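Local coordinates for putative type VI secretion protein (Escherichia coli, PDB 3U66) that probably serves as an inner-membrane-anchored component of the type VI secretion apparatus, through a helical cytoplasmic domain of the DotU family, at residues I12-P15 / G16-M19; P120-A123 / V124-L128. All coordinates share one frame; numbering follows the deposited sequence.

Contact 1 (I12-P15 / G16-M19); sequences IFYP and GWLM
Phe13 and Trp17, one helical turn apart on helix 7-24, meet through a methylene rather than through their rings. CB of Phe13 stands over the centre of the six-membered ring of Trp17, 3.5 Å from its centroid, in a CH-pi contact, with CE2 of Trp17 as its nearest atom. Because the indole of Trp17 swings back along the helix, CG anti to the carbonyl carbon (chi1 -76°), the same face also lies over the carbonyl oxygen of Phe13, which comes within 3.3 Å of Trp17 CG. The phenyl ring of Phe13 lies slid aside, its plane 27° from that of the indole, and the two rings barely overlap.

The second aromatic pairing is of another kind. Trp17 turns its edge to the face of Tyr14 in a T-shaped stack with planes at 89°, and CD1 of Tyr14 meets CE3 of Trp17 at 3.9 Å. Were Trp17 an alanine, Phe13 CB and the ring face of Tyr14 would probably lose their shared partner, leaving Tyr14 freer to turn.

Backbone hydrogen bonds form the third group. Trp17 N reaches Phe13 O at 2.7 Å; Leu18 N bonds Tyr14 O at 2.9 Å, and Met19 N, of a selenomethionine, bonds Pro15 O at 3.1 Å. Pro15, whose nitrogen carries no hydrogen for the preceding turn, kinks the helix, yet its carbonyl still accepts from Met19 N.

Around this turn, Phe13 packs on Phe67 and Leu64 of helix 57-76, while Trp17 touches Leu70 there and Cys127 of helix 122-133. This is an i to i+4 and i to i+3 aromatic cluster on a proline-kinked helix, set into a helical bundle.

Contact 2 (P120-A123 / V124-L128); sequences PDVA and VLTCL
Thr126 and Val122 are joined twice through one oxygen, two donors of the same residue sharing it. Val122 O accepts from the backbone N of Thr126 at 2.9 Å and from its hydroxyl OG1 at 2.8 Å. The hydroxyl arrives from above the carbonyl plane, 41° out of it. With OG1 anti to the carbonyl carbon of its own residue (chi1 -60°), Thr126 folds its hydroxyl back toward the preceding turn. The hydroxyl is thus satisfied locally although the residue is buried, beside Val159 and Phe162. Leu125 N to Asp121 O and Cys127 N to Ala123 O, both 3.1 Å, continue the run of helical bonds.

The closely packed flank is the one turned to the bundle: CB of Asp121 lies 3.8 Å from CG2 of Val124, Ala123 and Cys127 both rest on Met63 of helix 57-76, and Ala123 also meets Ala9 of helix 7-24.

At the start of helix 122-133 the motif is an N-cap. The carboxylate of Asp121, carried with CG anti to the backbone N (chi1 -165°), takes the N-H of Ala123 on OD1 at 3.3 Å, a rather long bond that meets the oxygen from above the carboxylate plane. A negative charge here would probably be favoured by the positive end of the helix dipole.

Between the two sides lies a sparser, purely apolar touch, in which CG of the partly exposed Pro120 crosses to CD1 of the buried Leu125 at 3.8 Å, with CD2 of Leu125 slightly farther off. Gln114 of helix 103-115 and Arg158 lie against the proline. The solvent side belongs to Val122, the exposed residue of the contact, whose bond from CA to CB points away from the next turn.

Overall arrangement
Both contacts are local, one within helix 7-24 and the other at the start of helix 122-133, and they illustrate how similar runs of helical backbone bonds acquire different chemistry from their place in a bundle. Contact 1 is only partly buried; contact 2 is the more buried of the two. Aromatic packing dominates the first, whereas capping and a side-chain hydroxyl bond mark the second, where amides of the first turn need acceptors. Their centres are about 16 Å apart, but the helices touch: Cys127 SG packs against Phe13 CD2 at 3.8 Å and Trp17 CZ2 at 3.9 Å. Helix 57-76 lies against both, with Met63 touching Phe13, Ala123 and Cys127.

Contact 1 (I12-P15 / G16-M19)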
loop_
_atom_site.group_PDB
_atom_site.type_symbol
_atom_site.label_atom_id
_atom_site.label_comp_id
_atom_site.label_asym_id
_atom_site.label_seq_id
_atom_site.Cartn_x
_atom_site.Cartn_y
_atom_site.Cartn_z
ATOM N N ILE A 12 1.905 14.228 -4.461
ATOM C CA ILE A 12 0.459 13.954 -4.478
ATOM C C ILE A 12 0.057 13.053 -3.289
ATOM O O ILE A 12 -0.987 13.282 -2.674
ATOM C CB ILE A 12 0.003 13.277 -5.819
ATOM C CG1 ILE A 12 0.660 13.824 -7.106
ATOM C CG2 ILE A 12 -1.501 13.193 -5.947
ATOM C CD1 ILE A 12 0.293 15.232 -7.590
ATOM N N PHE A 13 0.852 12.002 -3.010
ATOM C CA PHE A 13 0.537 11.032 -1.970
ATOM C C PHE A 13 1.061 11.341 -0.577
ATOM O O PHE A 13 0.600 10.704 0.368
ATOM C CB PHE A 13 0.927 9.611 -2.410
ATOM C CG PHE A 13 0.086 9.008 -3.512
ATOM C CD1 PHE A 13 -1.219 8.590 -3.267
ATOM C CD2 PHE A 13 0.613 8.819 -4.786
ATOM C CE1 PHE A 13 -1.989 8.025 -4.286
ATOM C CE2 PHE A 13 -0.160 8.263 -5.806
ATOM C CZ PHE A 13 -1.458 7.875 -5.552
ATOM N N TYR A 14 1.998 12.313 -0.432
ATOM C CA TYR A 14 2.574 12.699 0.871
ATOM C C TYR A 14 1.536 12.976 1.975
ATOM O O TYR A 14 1.655 12.359 3.032
ATOM C CB TYR A 14 3.591 13.857 0.756
ATOM C CG TYR A 14 5.017 13.441 0.487
ATOM C CD1 TYR A 14 5.651 12.479 1.269
ATOM C CD2 TYR A 14 5.784 14.094 -0.478
ATOM C CE1 TYR A 14 6.969 12.103 1.036
ATOM C CE2 TYR A 14 7.104 13.728 -0.726
ATOM C CZ TYR A 14 7.692 12.732 0.036
ATOM O OH TYR A 14 8.994 12.374 -0.192
ATOM N N PRO A 15 0.494 13.825 1.786
ATOM C CA PRO A 15 -0.486 14.021 2.873
ATOM C C PRO A 15 -1.138 12.712 3.348
ATOM O O PRO A 15 -1.255 12.480 4.554
ATOM C CB PRO A 15 -1.514 14.982 2.255
ATOM C CG PRO A 15 -0.808 15.656 1.157
ATOM C CD PRO A 15 0.116 14.619 0.594
ATOM N N GLY A 16 -1.521 11.860 2.390
ATOM C CA GLY A 16 -2.134 10.562 2.644
ATOM C C GLY A 16 -1.179 9.598 3.309
ATOM O O GLY A 16 -1.543 8.927 4.284
ATOM N N TRP A 17 0.062 9.540 2.794
ATOM C CA TRP A 17 1.137 8.722 3.355
ATOM C C TRP A 17 1.436 9.086 4.806
ATOM O O TRP A 17 1.625 8.183 5.626
ATOM C CB TRP A 17 2.407 8.815 2.509
ATOM C CG TRP A 17 2.369 8.024 1.230
ATOM C CD1 TRP A 17 1.549 6.970 0.927
ATOM C CD2 TRP A 17 3.223 8.204 0.091
ATOM N NE1 TRP A 17 1.820 6.507 -0.339
ATOM C CE2 TRP A 17 2.859 7.233 -0.868
ATOM C CE3 TRP A 17 4.239 9.127 -0.226
ATOM C CZ2 TRP A 17 3.463 7.160 -2.128
ATOM C CZ3 TRP A 17 4.865 9.028 -1.459
ATOM C CH2 TRP A 17 4.473 8.059 -2.399
ATOM N N LEU A 18 1.429 10.400 5.133
ATOM C CA LEU A 18 1.662 10.852 6.494
ATOM C C LEU A 18 0.493 10.438 7.394
ATOM O O LEU A 18 0.729 9.990 8.517
ATOM C CB LEU A 18 1.937 12.363 6.539
ATOM C CG LEU A 18 2.393 12.965 7.886
ATOM C CD1 LEU A 18 3.765 12.417 8.338
ATOM C CD2 LEU A 18 2.423 14.489 7.811
HETATM N N MSE A 19 -0.755 10.524 6.869
HETATM C CA MSE A 19 -1.984 10.121 7.558
HETATM C C MSE A 19 -1.971 8.632 7.911
HETATM O O MSE A 19 -2.293 8.300 9.050
HETATM C CB MSE A 19 -3.223 10.507 6.732
HETATM C CG MSE A 19 -4.580 10.122 7.367
HETATM SE SE MSE A 19 -6.100 10.002 6.086
HETATM C CE MSE A 19 -5.187 9.183 4.586
#

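Contact 2 (P120-A123 / V124-L128)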
loop_
_atom_site.group_PDB
_atom_site.type_symbol
_atom_site.label_atom_id
_atom_site.label_comp_id
_atom_site.label_asym_id
_atom_site.label_seq_id
_atom_site.Cartn_x
_atom_site.Cartn_y
_atom_site.Cartn_z
ATOM N N PRO A 120 9.135 -0.712 -16.228
ATOM C CA PRO A 120 7.925 -0.194 -15.569
ATOM C C PRO A 120 8.093 1.269 -15.148
ATOM O O PRO A 120 9.226 1.695 -14.879
ATOM C CB PRO A 120 7.753 -1.118 -14.356
ATOM C CG PRO A 120 9.090 -1.658 -14.083
ATOM C CD PRO A 120 9.795 -1.749 -15.401
ATOM N N ASP A 121 6.979 2.037 -15.086
ATOM C CA ASP A 121 7.012 3.446 -14.683
ATOM C C ASP A 121 7.649 3.566 -13.289
ATOM O O ASP A 121 7.180 2.959 -12.313
ATOM C CB ASP A 121 5.600 4.065 -14.722
ATOM C CG ASP A 121 5.519 5.590 -14.666
ATOM O OD1 ASP A 121 6.526 6.234 -14.280
ATOM O OD2 ASP A 121 4.437 6.136 -14.975
ATOM N N VAL A 122 8.768 4.305 -13.227
ATOM C CA VAL A 122 9.545 4.544 -12.010
ATOM C C VAL A 122 8.657 5.097 -10.866
ATOM O O VAL A 122 8.787 4.650 -9.722
ATOM C CB VAL A 122 10.838 5.365 -12.300
ATOM C CG1 VAL A 122 10.529 6.744 -12.883
ATOM C CG2 VAL A 122 11.735 5.472 -11.070
ATOM N N ALA A 123 7.699 5.988 -11.208
ATOM C CA ALA A 123 6.734 6.574 -10.273
ATOM C C ALA A 123 5.847 5.500 -9.614
ATOM O O ALA A 123 5.658 5.543 -8.396
ATOM C CB ALA A 123 5.890 7.624 -10.980
ATOM N N VAL A 124 5.368 4.512 -10.409
ATOM C CA VAL A 124 4.549 3.383 -9.946
ATOM C C VAL A 124 5.368 2.531 -8.964
ATOM O O VAL A 124 4.874 2.249 -7.875
ATOM C CB VAL A 124 3.974 2.560 -11.139
ATOM C CG1 VAL A 124 3.300 1.265 -10.680
ATOM C CG2 VAL A 124 3.010 3.402 -11.969
ATOM N N LEU A 125 6.623 2.170 -9.332
ATOM C CA LEU A 125 7.553 1.385 -8.504
ATOM C C LEU A 125 7.864 2.080 -7.193
ATOM O O LEU A 125 8.078 1.399 -6.188
ATOM C CB LEU A 125 8.888 1.099 -9.229
ATOM C CG LEU A 125 8.921 0.143 -10.427
ATOM C CD1 LEU A 125 10.342 -0.123 -10.831
ATOM C CD2 LEU A 125 8.233 -1.172 -10.133
ATOM N N THR A 126 7.929 3.434 -7.213
ATOM C CA THR A 126 8.198 4.255 -6.032
ATOM C C THR A 126 7.038 4.107 -5.054
ATOM O O THR A 126 7.264 3.795 -3.883
ATOM C CB THR A 126 8.489 5.712 -6.440
ATOM O OG1 THR A 126 9.629 5.733 -7.305
ATOM C CG2 THR A 126 8.716 6.634 -5.238
ATOM N N CYS A 127 5.802 4.280 -5.552
ATOM C CA CYS A 127 4.578 4.174 -4.764
ATOM C C CYS A 127 4.389 2.796 -4.147
ATOM O O CYS A 127 3.976 2.710 -2.992
ATOM C CB CYS A 127 3.376 4.598 -5.594
ATOM S SG CYS A 127 3.334 6.371 -5.946
ATOM N N LEU A 128 4.742 1.730 -4.894
ATOM C CA LEU A 128 4.670 0.345 -4.429
ATOM C C LEU A 128 5.701 0.078 -3.313
ATOM O O LEU A 128 5.444 -0.731 -2.412
ATOM C CB LEU A 128 4.838 -0.642 -5.600
ATOM C CG LEU A 128 3.715 -0.667 -6.650
ATOM C CD1 LEU A 128 4.098 -1.515 -7.826
ATOM C CD2 LEU A 128 2.391 -1.154 -6.065
#